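Local structure of polysaccharide Lyase Family 6 (Bacteroides cellulosilyticus, 6QPS) at residues Ile230-Val235 / Val254-Leu259. The protein is a calcium-binding alginate lyase of polysaccharide lyase family 6, specific for mannuronic acid, from a human gut bacterium. Numbering follows the deposited sequence.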
ATOM      1  N   ILE A 230       9.224   2.427   2.838  0.65  6.79           N
ATOM      2  CA  ILE A 230       8.435   3.327   3.690  0.65  7.82           C
ATOM      3  C   ILE A 230       7.215   3.795   2.906  0.65  6.71           C
ATOM      4  O   ILE A 230       7.346   4.401   1.832  0.65  7.98           O
ATOM      5  CB  ILE A 230       9.267   4.511   4.210  0.65  7.73           C
ATOM      6  CG1 ILE A 230      10.421   3.995   5.071  0.65  8.63           C
ATOM      7  CG2 ILE A 230       8.377   5.496   4.980  0.65  9.57           C
ATOM      8  CD1 ILE A 230      11.342   5.063   5.577  0.65 12.67           C
ATOM      9  N   VAL A 231       6.036   3.489   3.440  1.00  6.62           N
ATOM     10  CA  VAL A 231       4.745   3.873   2.857  1.00  6.71           C
ATOM     11  C   VAL A 231       4.092   4.837   3.855  1.00  8.10           C
ATOM     12  O   VAL A 231       3.625   4.406   4.922  1.00  7.47           O
ATOM     13  CB  VAL A 231       3.862   2.639   2.626  1.00  7.97           C
ATOM     14  CG1 VAL A 231       2.522   3.011   2.019  1.00  8.22           C
ATOM     15  CG2 VAL A 231       4.595   1.594   1.764  1.00 10.79           C
ATOM     16  N   GLU A 232       4.068   6.137   3.539  1.00  6.73           N
ATOM     17  CA  GLU A 232       3.772   7.175   4.526  1.00  6.80           C
ATOM     18  C   GLU A 232       2.873   8.269   3.962  1.00  7.16           C
ATOM     19  O   GLU A 232       3.064   8.732   2.841  1.00  7.56           O
ATOM     20  CB  GLU A 232       5.111   7.751   5.017  1.00  6.58           C
ATOM     21  CG  GLU A 232       5.061   8.771   6.121  1.00  8.50           C
ATOM     22  CD  GLU A 232       6.463   9.277   6.468  1.00  9.29           C
ATOM     23  OE1 GLU A 232       7.054  10.010   5.642  1.00  9.18           O
ATOM     24  OE2 GLU A 232       7.003   8.896   7.548  1.00  9.27           O
ATOM     25  N   ASP A 233       1.875   8.677   4.739  1.00  7.02           N
ATOM     26  CA  ASP A 233       1.069   9.850   4.408  1.00  8.06           C
ATOM     27  C   ASP A 233       0.325   9.695   3.074  1.00  7.45           C
ATOM     28  O   ASP A 233       0.152  10.670   2.344  1.00  8.96           O
ATOM     29  CB  ASP A 233       1.898  11.145   4.401  1.00  8.44           C
ATOM     30  CG  ASP A 233       2.445  11.517   5.754  1.00  8.81           C
ATOM     31  OD1 ASP A 233       1.746  11.346   6.767  1.00 10.25           O
ATOM     32  OD2 ASP A 233       3.606  11.987   5.817  1.00  9.48           O
ATOM     33  N   ASN A 234      -0.149   8.488   2.764  1.00  8.37           N
ATOM     34  CA  ASN A 234      -0.938   8.265   1.559  1.00  8.91           C
ATOM     35  C   ASN A 234      -2.414   8.079   1.902  1.00  7.34           C
ATOM     36  O   ASN A 234      -2.766   7.660   3.010  1.00  8.40           O
ATOM     37  CB  ASN A 234      -0.493   6.999   0.815  1.00  7.45           C
ATOM     38  CG  ASN A 234       0.983   7.005   0.435  1.00  7.02           C
ATOM     39  OD1 ASN A 234       1.396   7.620  -0.557  1.00  7.45           O
ATOM     40  ND2 ASN A 234       1.794   6.271   1.203  1.00  7.62           N
ATOM     41  N   VAL A 235      -3.277   8.392   0.924  1.00  7.83           N
ATOM     42  CA  VAL A 235      -4.720   8.138   1.007  1.00  7.82           C
ATOM     43  C   VAL A 235      -5.085   6.976   0.092  1.00  8.34           C
ATOM     44  O   VAL A 235      -4.636   6.918  -1.059  1.00  8.65           O
ATOM     45  CB  VAL A 235      -5.541   9.376   0.612  1.00  8.22           C
ATOM     46  CG1 VAL A 235      -7.029   9.074   0.622  1.00 11.14           C
ATOM     47  CG2 VAL A 235      -5.270  10.515   1.544  1.00 10.08           C
ATOM     48  N   VAL A 254       7.959  -0.032   6.771  1.00  7.45           N
ATOM     49  CA  VAL A 254       7.340   0.952   7.664  1.00  7.73           C
ATOM     50  C   VAL A 254       6.096   1.495   6.967  1.00  7.84           C
ATOM     51  O   VAL A 254       6.196   2.026   5.855  1.00  8.51           O
ATOM     52  CB  VAL A 254       8.279   2.121   7.998  1.00  8.95           C
ATOM     53  CG1 VAL A 254       7.616   3.088   8.932  1.00  9.60           C
ATOM     54  CG2 VAL A 254       9.563   1.622   8.654  1.00  9.18           C
ATOM     55  N   LEU A 255       4.933   1.361   7.606  1.00  7.23           N
ATOM     56  CA  LEU A 255       3.660   1.833   7.053  1.00  7.44           C
ATOM     57  C   LEU A 255       3.082   2.796   8.086  1.00  8.17           C
ATOM     58  O   LEU A 255       2.668   2.369   9.175  1.00  6.77           O
ATOM     59  CB  LEU A 255       2.729   0.654   6.746  1.00  9.63           C
ATOM     60  CG  LEU A 255       3.301  -0.288   5.667  1.00 10.63           C
ATOM     61  CD1 LEU A 255       4.020  -1.482   6.290  1.00 12.54           C
ATOM     62  CD2 LEU A 255       2.255  -0.741   4.664  1.00 12.12           C
ATOM     63  N   ARG A 256       3.086   4.099   7.765  1.00  7.52           N
ATOM     64  CA  ARG A 256       2.853   5.151   8.752  1.00  6.63           C
ATOM     65  C   ARG A 256       1.906   6.230   8.230  1.00  7.18           C
ATOM     66  O   ARG A 256       2.098   6.766   7.136  1.00  6.84           O
ATOM     67  CB  ARG A 256       4.197   5.785   9.169  1.00  8.09           C
ATOM     68  CG  ARG A 256       4.081   6.975  10.079  1.00  7.88           C
ATOM     69  CD  ARG A 256       5.423   7.671  10.300  1.00  7.97           C
ATOM     70  NE  ARG A 256       6.395   6.815  10.988  1.00  8.15           N
ATOM     71  CZ  ARG A 256       7.607   6.525  10.534  1.00  7.00           C
ATOM     72  NH1 ARG A 256       8.019   6.986   9.364  1.00  8.81           N
ATOM     73  NH2 ARG A 256       8.404   5.754  11.273  1.00  7.40           N
ATOM     74  N   ARG A 257       0.907   6.576   9.040  1.00  6.84           N
ATOM     75  CA  ARG A 257       0.088   7.776   8.819  1.00  7.51           C
ATOM     76  C   ARG A 257      -0.676   7.730   7.494  1.00  8.41           C
ATOM     77  O   ARG A 257      -0.970   8.769   6.885  1.00  8.92           O
ATOM     78  CB  ARG A 257       0.895   9.075   8.944  1.00  8.24           C
ATOM     79  CG  ARG A 257       1.292   9.449  10.367  1.00  8.46           C
ATOM     80  CD  ARG A 257       2.335  10.572  10.386  1.00  8.98           C
ATOM     81  NE  ARG A 257       1.898  11.733   9.608  1.00  9.81           N
ATOM     82  CZ  ARG A 257       1.502  12.885  10.120  1.00  9.88           C
ATOM     83  NH1 ARG A 257       1.437  13.074  11.432  1.00 10.56           N
ATOM     84  NH2 ARG A 257       1.132  13.859   9.301  1.00 10.74           N
ATOM     85  N   ASN A 258      -1.062   6.536   7.051  1.00  7.05           N
ATOM     86  CA  ASN A 258      -1.903   6.390   5.864  1.00  7.22           C
ATOM     87  C   ASN A 258      -3.364   6.423   6.289  1.00  8.40           C
ATOM     88  O   ASN A 258      -3.690   6.102   7.433  1.00  8.75           O
ATOM     89  CB  ASN A 258      -1.594   5.092   5.117  1.00  8.57           C
ATOM     90  CG  ASN A 258      -0.162   5.021   4.688  1.00  7.69           C
ATOM     91  OD1 ASN A 258       0.278   5.706   3.748  1.00  7.17           O
ATOM     92  ND2 ASN A 258       0.616   4.227   5.415  1.00  7.99           N
ATOM     93  N   LEU A 259      -4.242   6.839   5.365  1.00  7.40           N
ATOM     94  CA  LEU A 259      -5.689   6.889   5.579  1.00  7.42           C
ATOM     95  C   LEU A 259      -6.346   5.910   4.618  1.00  8.23           C
ATOM     96  O   LEU A 259      -6.121   5.998   3.406  1.00  9.22           O
ATOM     97  CB  LEU A 259      -6.252   8.294   5.323  1.00  8.90           C
ATOM     98  CG  LEU A 259      -7.781   8.426   5.379  1.00  8.22           C
ATOM     99  CD1 LEU A 259      -8.324   8.182   6.760  1.00 11.23           C
ATOM    100  CD2 LEU A 259      -8.159   9.817   4.865  1.00 10.31           C
TER
HETATM  101  O   HOH W   1      -1.116  11.672   7.269  1.00 10.73           O
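Glu232 OE2 lies at the edge of the Arg256 guanidinium, in plane, and closes a salt bridge with Arg256 NH1 at 2.8 Å. One face of that guanidinium carries Val254 CG1, 3.5 Å above its plane and toward the rim. The carboxylate of Glu232 and the guanidinium are turned 44° apart. With CG anti to the backbone N (chi1 -176°) and an extended chain beyond, Glu232 runs alongside Arg256. Asp233 and Arg257 form a second salt bridge, with their planes nearly perpendicular at 88°. Here the syn lone pair of Asp233 OD1 meets Arg257 NE at 2.9 Å, in the guanidinium plane. A water also donates to Asp233 OD1 and to Arg257 O, tying the acid to the turn. The amides of Asn234 and Asn258 are almost coplanar and lie side by side, linked by a hydrogen bond as in the asparagine ladder of a parallel beta-helix. Asn258 OD1 accepts from Asn234 ND2 and Asn234 N, each at 3.0 Å. From the other end of the amide, Asn258 ND2 reaches Val231 O at 3.1 Å; Val231 O lies in the amide plane, while ND2 sits above the carbonyl plane. That oxygen also accepts from Arg256 N, so it takes two donors. An alanine in place of Asn258 would probably leave Asn234 N without its acceptor and break the ladder at this turn. Backbone bonds of the parallel strands flank the turn: Val231 N to Val254 O at 2.8 Å, and Leu259 N to Asn234 O at 2.9 Å. The ladder runs on to Asn280, whose OD1 takes Asn258 ND2. On the other side Asn234 is held by the backbone, OD1 by Asn199 N and ND2 by Ile196 O. The segments are thus successive rungs of the parallel beta-helix, between strands 195-197 and 200-201 and strand 276-283. Helix 433-445 packs against Val235, Arg257 and Leu259.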